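PDB 6OTU: glucose-6-phosphate isomerase from Chlamydia trachomatis D/UW-3/CX, which catalyses the reversible isomerization of glucose 6-phosphate to fructose 6-phosphate. Local coordinates for residues A298-H303 and A469-A474; P400-G405 and A474-K479. All blocks are in the same frame, centred on the assembly; numbering follows the deposited sequence.

Interaction 1. Residues A298-H303 and A469-A474; sequences AAIDAH and AGSLLA
Ile300 sets its branched CB against the methyl of Ala474, with the two CB atoms 3.8 Å apart, and this pair joins the C-terminal end of helix 287-303 to helix 466-487. Its two branches diverge from there. CG1, lying beside the backbone N (chi1 -73°), runs along the neighbouring helix toward Ser471, where it meets the CB at 3.6 Å and the carbonyl O at 3.5 Å. CG2 takes the position anti to N and rests against both CB and C of Ala474; the two branches thus divide between Ser471 and Ala474, three residues apart on the helix. The axes of segments 298-303 and 469-474 approach to 8.2 Å, with 41° between their directions, and the small Ser471 and Ala474 facing Ile300 are consistent with this closeness.

At the margin, the Asp301 carboxylate passes the Ala474 methyl, OD1 standing 3.9 Å from CB. OD1 is hydrogen-bonded to NE2 of His478, a turn further along helix 466-487, and OD2 is in a salt bridge with NE of Arg112. Ser471 behaves similarly. Its CB serves the apolar contact while OG hydrogen-bonds to the carbonyl oxygen of Gly296, one turn before Ile300.

The contact between these short segments therefore rests on van der Waals fit, while the bonds of Ser471 OG to Gly296 and of Asp301 OD1 to His478 join the same two helices and probably help fix their relative position.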
ATOM      1  N   ALA A 298      24.795   9.875   4.180  1.00 31.36           N
ATOM      2  CA  ALA A 298      25.690  11.020   3.989  1.00 37.25           C
ATOM      3  C   ALA A 298      26.343  11.013   2.608  1.00 39.67           C
ATOM      4  O   ALA A 298      26.585  12.077   2.023  1.00 40.46           O
ATOM      5  CB  ALA A 298      26.757  11.035   5.075  1.00 32.18           C
ATOM      6  N   ALA A 299      26.619   9.826   2.065  1.00 36.99           N
ATOM      7  CA  ALA A 299      27.237   9.752   0.747  1.00 39.80           C
ATOM      8  C   ALA A 299      26.301  10.284  -0.337  1.00 40.52           C
ATOM      9  O   ALA A 299      26.760  10.897  -1.307  1.00 32.26           O
ATOM     10  CB  ALA A 299      27.664   8.315   0.453  1.00 32.29           C
ATOM     11  N   ILE A 300      24.988  10.056  -0.195  1.00 38.05           N
ATOM     12  CA  ILE A 300      24.035  10.581  -1.173  1.00 42.37           C
ATOM     13  C   ILE A 300      23.820  12.081  -0.969  1.00 42.81           C
ATOM     14  O   ILE A 300      23.715  12.837  -1.947  1.00 40.24           O
ATOM     15  CB  ILE A 300      22.699   9.795  -1.132  1.00 35.12           C
ATOM     16  CG1 ILE A 300      22.847   8.391  -1.754  1.00 30.71           C
ATOM     17  CG2 ILE A 300      21.599  10.540  -1.875  1.00 32.83           C
ATOM     18  CD1 ILE A 300      23.344   8.376  -3.200  1.00 38.07           C
ATOM     19  N   ASP A 301      23.747  12.535   0.292  1.00 31.33           N
ATOM     20  CA  ASP A 301      23.755  13.972   0.568  1.00 31.56           C
ATOM     21  C   ASP A 301      24.858  14.678  -0.212  1.00 35.28           C
ATOM     22  O   ASP A 301      24.627  15.724  -0.826  1.00 35.37           O
ATOM     23  CB  ASP A 301      23.940  14.239   2.064  1.00 31.65           C
ATOM     24  CG  ASP A 301      22.810  13.674   2.919  1.00 42.58           C
ATOM     25  OD1 ASP A 301      21.756  13.289   2.362  1.00 41.14           O
ATOM     26  OD2 ASP A 301      22.999  13.597   4.152  1.00 34.36           O
ATOM     27  N   ALA A 302      26.075  14.130  -0.187  1.00 32.41           N
ATOM     28  CA  ALA A 302      27.156  14.779  -0.918  1.00 34.09           C
ATOM     29  C   ALA A 302      26.944  14.668  -2.424  1.00 35.45           C
ATOM     30  O   ALA A 302      27.197  15.623  -3.167  1.00 39.72           O
ATOM     31  CB  ALA A 302      28.501  14.183  -0.508  1.00 33.38           C
ATOM     32  N   HIS A 303      26.443  13.520  -2.884  1.00 32.63           N
ATOM     33  CA  HIS A 303      26.286  13.294  -4.317  1.00 41.46           C
ATOM     34  C   HIS A 303      25.197  14.180  -4.914  1.00 39.87           C
ATOM     35  O   HIS A 303      25.282  14.542  -6.095  1.00 38.08           O
ATOM     36  CB  HIS A 303      25.993  11.813  -4.567  1.00 38.70           C
ATOM     37  CG  HIS A 303      25.432  11.515  -5.928  1.00 34.97           C
ATOM     38  ND1 HIS A 303      26.224  11.372  -7.047  1.00 34.94           N
ATOM     39  CD2 HIS A 303      24.160  11.300  -6.336  1.00 31.85           C
ATOM     40  CE1 HIS A 303      25.458  11.104  -8.090  1.00 39.95           C
ATOM     41  NE2 HIS A 303      24.200  11.061  -7.686  1.00 34.91           N
ATOM     42  N   ALA A 469      20.647   0.720   2.182  1.00 38.17           N
ATOM     43  CA  ALA A 469      19.392   1.217   2.745  1.00 38.20           C
ATOM     44  C   ALA A 469      19.481   2.707   3.052  1.00 37.93           C
ATOM     45  O   ALA A 469      18.558   3.469   2.737  1.00 34.51           O
ATOM     46  CB  ALA A 469      19.024   0.444   4.013  1.00 38.73           C
ATOM     47  N   GLY A 470      20.592   3.140   3.651  1.00 32.39           N
ATOM     48  CA  GLY A 470      20.769   4.559   3.927  1.00 32.29           C
ATOM     49  C   GLY A 470      20.854   5.401   2.667  1.00 32.12           C
ATOM     50  O   GLY A 470      20.306   6.502   2.611  1.00 32.58           O
ATOM     51  N   SER A 471      21.546   4.903   1.641  1.00 32.50           N
ATOM     52  CA  SER A 471      21.616   5.650   0.392  1.00 32.44           C
ATOM     53  C   SER A 471      20.243   5.742  -0.267  1.00 40.08           C
ATOM     54  O   SER A 471      19.865   6.803  -0.779  1.00 31.45           O
ATOM     55  CB  SER A 471      22.635   5.001  -0.549  1.00 33.13           C
ATOM     56  OG  SER A 471      23.948   5.107  -0.012  1.00 37.50           O
ATOM     57  N   LEU A 472      19.483   4.641  -0.258  1.00 31.47           N
ATOM     58  CA  LEU A 472      18.156   4.638  -0.864  1.00 35.65           C
ATOM     59  C   LEU A 472      17.224   5.600  -0.146  1.00 35.51           C
ATOM     60  O   LEU A 472      16.438   6.311  -0.782  1.00 39.46           O
ATOM     61  CB  LEU A 472      17.563   3.232  -0.836  1.00 39.49           C
ATOM     62  CG  LEU A 472      17.642   2.368  -2.092  1.00 43.50           C
ATOM     63  CD1 LEU A 472      17.161   0.969  -1.760  1.00 46.89           C
ATOM     64  CD2 LEU A 472      16.820   2.967  -3.225  1.00 37.44           C
ATOM     65  N   LEU A 473      17.286   5.618   1.186  1.00 33.48           N
ATOM     66  CA  LEU A 473      16.486   6.569   1.944  1.00 31.92           C
ATOM     67  C   LEU A 473      16.829   7.995   1.544  1.00 38.51           C
ATOM     68  O   LEU A 473      15.943   8.767   1.161  1.00 29.79           O
ATOM     69  CB  LEU A 473      16.696   6.357   3.441  1.00 34.80           C
ATOM     70  CG  LEU A 473      15.926   7.289   4.373  1.00 32.57           C
ATOM     71  CD1 LEU A 473      14.456   6.914   4.360  1.00 36.94           C
ATOM     72  CD2 LEU A 473      16.470   7.167   5.767  1.00 30.54           C
ATOM     73  N   ALA A 474      18.125   8.350   1.584  1.00 30.62           N
ATOM     74  CA  ALA A 474      18.515   9.721   1.272  1.00 30.76           C
ATOM     75  C   ALA A 474      18.181  10.070  -0.174  1.00 31.92           C
ATOM     76  O   ALA A 474      17.805  11.210  -0.475  1.00 33.82           O
ATOM     77  CB  ALA A 474      20.019   9.930   1.544  1.00 33.57           C
TER

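Interaction 2. Residues P400-G405 and A474-K479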
ATOM      1  N   PRO A 400       3.250   5.547 -14.370  1.00 35.45           N
ATOM      2  CA  PRO A 400       4.725   5.455 -14.371  1.00 31.01           C
ATOM      3  C   PRO A 400       5.242   4.635 -13.189  1.00 33.95           C
ATOM      4  O   PRO A 400       4.738   4.747 -12.069  1.00 36.11           O
ATOM      5  CB  PRO A 400       5.180   6.918 -14.258  1.00 28.40           C
ATOM      6  CG  PRO A 400       3.920   7.749 -14.577  1.00 37.01           C
ATOM      7  CD  PRO A 400       2.742   6.919 -14.210  1.00 29.97           C
ATOM      8  N   VAL A 401       6.265   3.817 -13.438  1.00 35.42           N
ATOM      9  CA  VAL A 401       6.782   2.883 -12.440  1.00 33.09           C
ATOM     10  C   VAL A 401       8.239   3.206 -12.130  1.00 31.11           C
ATOM     11  O   VAL A 401       9.028   3.514 -13.029  1.00 34.24           O
ATOM     12  CB  VAL A 401       6.649   1.412 -12.903  1.00 31.76           C
ATOM     13  CG1 VAL A 401       7.547   0.481 -12.076  1.00 30.41           C
ATOM     14  CG2 VAL A 401       5.228   0.954 -12.800  1.00 28.49           C
ATOM     15  N   GLU A 402       8.589   3.105 -10.857  1.00 28.38           N
ATOM     16  CA  GLU A 402       9.961   3.113 -10.378  1.00 29.04           C
ATOM     17  C   GLU A 402      10.278   1.710  -9.859  1.00 29.78           C
ATOM     18  O   GLU A 402       9.842   1.328  -8.770  1.00 31.47           O
ATOM     19  CB  GLU A 402      10.154   4.177  -9.296  1.00 28.35           C
ATOM     20  CG  GLU A 402       9.907   5.614  -9.788  1.00 42.16           C
ATOM     21  CD  GLU A 402      10.036   6.669  -8.688  1.00 50.39           C
ATOM     22  OE1 GLU A 402       9.814   6.359  -7.497  1.00 51.34           O
ATOM     23  OE2 GLU A 402      10.369   7.822  -9.020  1.00 55.55           O
ATOM     24  N   PHE A 403      11.040   0.946 -10.639  1.00 29.72           N
ATOM     25  CA  PHE A 403      11.465  -0.388 -10.222  1.00 30.66           C
ATOM     26  C   PHE A 403      12.689  -0.284  -9.336  1.00 37.87           C
ATOM     27  O   PHE A 403      13.624   0.470  -9.637  1.00 36.28           O
ATOM     28  CB  PHE A 403      11.819  -1.269 -11.431  1.00 29.49           C
ATOM     29  CG  PHE A 403      10.640  -1.723 -12.226  1.00 29.49           C
ATOM     30  CD1 PHE A 403       9.738  -2.641 -11.697  1.00 36.25           C
ATOM     31  CD2 PHE A 403      10.412  -1.218 -13.499  1.00 29.60           C
ATOM     32  CE1 PHE A 403       8.628  -3.058 -12.431  1.00 34.13           C
ATOM     33  CE2 PHE A 403       9.312  -1.643 -14.248  1.00 32.82           C
ATOM     34  CZ  PHE A 403       8.419  -2.568 -13.708  1.00 29.56           C
ATOM     35  N   ILE A 404      12.713  -1.073  -8.267  1.00 31.54           N
ATOM     36  CA  ILE A 404      13.899  -1.169  -7.427  1.00 29.89           C
ATOM     37  C   ILE A 404      14.299  -2.628  -7.310  1.00 36.22           C
ATOM     38  O   ILE A 404      13.477  -3.464  -6.925  1.00 45.19           O
ATOM     39  CB  ILE A 404      13.670  -0.564  -6.028  1.00 30.90           C
ATOM     40  CG1 ILE A 404      13.055   0.832  -6.157  1.00 28.78           C
ATOM     41  CG2 ILE A 404      14.987  -0.559  -5.248  1.00 29.26           C
ATOM     42  CD1 ILE A 404      13.008   1.634  -4.861  1.00 28.59           C
ATOM     43  N   GLY A 405      15.568  -2.928  -7.602  1.00 30.01           N
ATOM     44  CA  GLY A 405      16.031  -4.298  -7.567  1.00 30.40           C
ATOM     45  C   GLY A 405      17.477  -4.455  -7.147  1.00 39.33           C
ATOM     46  O   GLY A 405      18.240  -3.486  -7.022  1.00 34.92           O
ATOM     47  N   ALA A 474      18.125   8.350   1.584  1.00 30.62           N
ATOM     48  CA  ALA A 474      18.515   9.721   1.272  1.00 30.76           C
ATOM     49  C   ALA A 474      18.181  10.070  -0.174  1.00 31.92           C
ATOM     50  O   ALA A 474      17.805  11.210  -0.475  1.00 33.82           O
ATOM     51  CB  ALA A 474      20.019   9.930   1.544  1.00 33.57           C
ATOM     52  N   PHE A 475      18.309   9.095  -1.071  1.00 30.67           N
ATOM     53  CA  PHE A 475      17.943   9.278  -2.467  1.00 30.60           C
ATOM     54  C   PHE A 475      16.537   9.833  -2.615  1.00 40.86           C
ATOM     55  O   PHE A 475      16.314  10.803  -3.344  1.00 37.84           O
ATOM     56  CB  PHE A 475      18.059   7.946  -3.186  1.00 30.72           C
ATOM     57  CG  PHE A 475      17.511   7.957  -4.562  1.00 30.65           C
ATOM     58  CD1 PHE A 475      18.220   8.550  -5.597  1.00 36.11           C
ATOM     59  CD2 PHE A 475      16.303   7.331  -4.844  1.00 34.16           C
ATOM     60  CE1 PHE A 475      17.723   8.539  -6.901  1.00 35.54           C
ATOM     61  CE2 PHE A 475      15.796   7.316  -6.138  1.00 30.20           C
ATOM     62  CZ  PHE A 475      16.509   7.909  -7.170  1.00 38.67           C
ATOM     63  N   TYR A 476      15.568   9.210  -1.938  1.00 29.66           N
ATOM     64  CA  TYR A 476      14.183   9.628  -2.086  1.00 41.90           C
ATOM     65  C   TYR A 476      13.918  10.922  -1.328  1.00 39.23           C
ATOM     66  O   TYR A 476      13.140  11.764  -1.793  1.00 44.03           O
ATOM     67  CB  TYR A 476      13.241   8.508  -1.629  1.00 28.91           C
ATOM     68  CG  TYR A 476      12.878   7.571  -2.761  1.00 28.83           C
ATOM     69  CD1 TYR A 476      11.957   7.960  -3.725  1.00 28.64           C
ATOM     70  CD2 TYR A 476      13.492   6.315  -2.899  1.00 29.03           C
ATOM     71  CE1 TYR A 476      11.631   7.124  -4.780  1.00 31.23           C
ATOM     72  CE2 TYR A 476      13.176   5.473  -3.956  1.00 29.03           C
ATOM     73  CZ  TYR A 476      12.237   5.884  -4.895  1.00 33.46           C
ATOM     74  OH  TYR A 476      11.874   5.077  -5.956  1.00 32.62           O
ATOM     75  N   GLU A 477      14.561  11.107  -0.172  1.00 38.31           N
ATOM     76  CA  GLU A 477      14.450  12.385   0.528  1.00 38.95           C
ATOM     77  C   GLU A 477      14.837  13.532  -0.396  1.00 36.94           C
ATOM     78  O   GLU A 477      14.124  14.531  -0.489  1.00 29.76           O
ATOM     79  CB  GLU A 477      15.314  12.394   1.796  1.00 29.86           C
ATOM     80  CG  GLU A 477      14.814  11.423   2.865  1.00 35.54           C
ATOM     81  CD  GLU A 477      15.621  11.467   4.151  1.00 42.61           C
ATOM     82  OE1 GLU A 477      16.718  12.088   4.170  1.00 43.71           O
ATOM     83  OE2 GLU A 477      15.142  10.893   5.159  1.00 42.22           O
ATOM     84  N   HIS A 478      15.938  13.379  -1.135  1.00 30.90           N
ATOM     85  CA  HIS A 478      16.375  14.461  -2.011  1.00 33.38           C
ATOM     86  C   HIS A 478      15.566  14.544  -3.301  1.00 35.93           C
ATOM     87  O   HIS A 478      15.340  15.655  -3.804  1.00 35.34           O
ATOM     88  CB  HIS A 478      17.867  14.310  -2.294  1.00 31.35           C
ATOM     89  CG  HIS A 478      18.680  14.474  -1.058  1.00 35.97           C
ATOM     90  ND1 HIS A 478      18.339  15.387  -0.085  1.00 36.81           N
ATOM     91  CD2 HIS A 478      19.760  13.808  -0.592  1.00 35.26           C
ATOM     92  CE1 HIS A 478      19.200  15.302   0.913  1.00 34.36           C
ATOM     93  NE2 HIS A 478      20.074  14.355   0.627  1.00 36.22           N
ATOM     94  N   LYS A 479      15.118  13.405  -3.842  1.00 33.72           N
ATOM     95  CA  LYS A 479      14.173  13.434  -4.955  1.00 37.99           C
ATOM     96  C   LYS A 479      12.988  14.338  -4.642  1.00 37.24           C
ATOM     97  O   LYS A 479      12.640  15.221  -5.430  1.00 31.57           O
ATOM     98  CB  LYS A 479      13.667  12.026  -5.287  1.00 29.56           C
ATOM     99  CG  LYS A 479      12.544  12.079  -6.317  1.00 29.41           C
ATOM    100  CD  LYS A 479      11.809  10.774  -6.481  1.00 36.85           C
ATOM    101  CE  LYS A 479      10.911  10.842  -7.703  1.00 41.27           C
ATOM    102  NZ  LYS A 479       9.935   9.735  -7.701  1.00 52.08           N
TER
HETATM  103  O   HOH W   1       7.837   8.370  -6.096  1.00 45.15           O
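Glu402 reaches from its strand toward Tyr476 and Lys479 of a facing helix, the three side chains meeting in the space between the two backbones. The glutamate CB already lies 3.9 Å from the Tyr476 OH. Beyond it CG stays beside the backbone N (chi1 -62°), and the extended chain carries CD outward to a position between the phenol and the ammonium group.

The carboxylate then divides its work. OE1 accepts a hydrogen bond of 2.9 Å from Tyr476 OH, which approaches from above the carboxylate plane, 59° out of it. Glu402 OE1 also sits at the rim of the ring, 3.4 Å from Tyr476 CE1, and the ring and carboxylate planes are turned 57° apart.

This pairing belongs to the alpha/beta core of the SIS-type fold, in which helix 466-487 packs over the mixed sheet: strand 401-405 and helix 474-479 run nearly antiparallel, and Val335 of the adjoining strand 332-337 also touches both Glu402 and Tyr476. Two residues along from Glu402, Ile404 points to the same side and brings Ile404 CD1 to the other flank of the phenol, 3.9 Å from Tyr476 CE2. Glu402 OE1 and Ile404 CD1 thus meet the edge of the tyrosine ring, while Phe475 CD2 lies over one face, offset toward the rim.

OE2 forms a salt bridge with Lys479, whose fully extended chain comes from the opposite direction; this nearby positive charge probably helps keep the carboxylate ionised. The modelled separation of Glu402 OE2 and Lys479 NZ, 2.4 Å, is too short to be trusted in detail. A water links Glu402 and Lys479 by a second route, donating to Glu402 OE1 at 3.1 Å and accepting from Lys479 NZ at 3.0 Å.

How the interactions relate
From the N terminus the chain first supplies 298-303, at the end of helix 287-303, and then strand segment 400-405. Helix 466-487 follows and answers both: its 469-474 part closes a loop of 165 residues in interaction 1, and its 474-479 part closes one of 68 in interaction 2. The loops cross rather than nest, because 400-405 lies inside the first loop while 474-479 starts at its last residue and runs on past it. Besides the shared Ala474, a probable hydrogen bond of 2.6 Å between Asp301 OD1 and His478 NE2 ties the contacts, and Ile300 CG2 packs 3.7 Å from Phe475 N. One long helix thus joins a neighbouring helix to the mixed sheet.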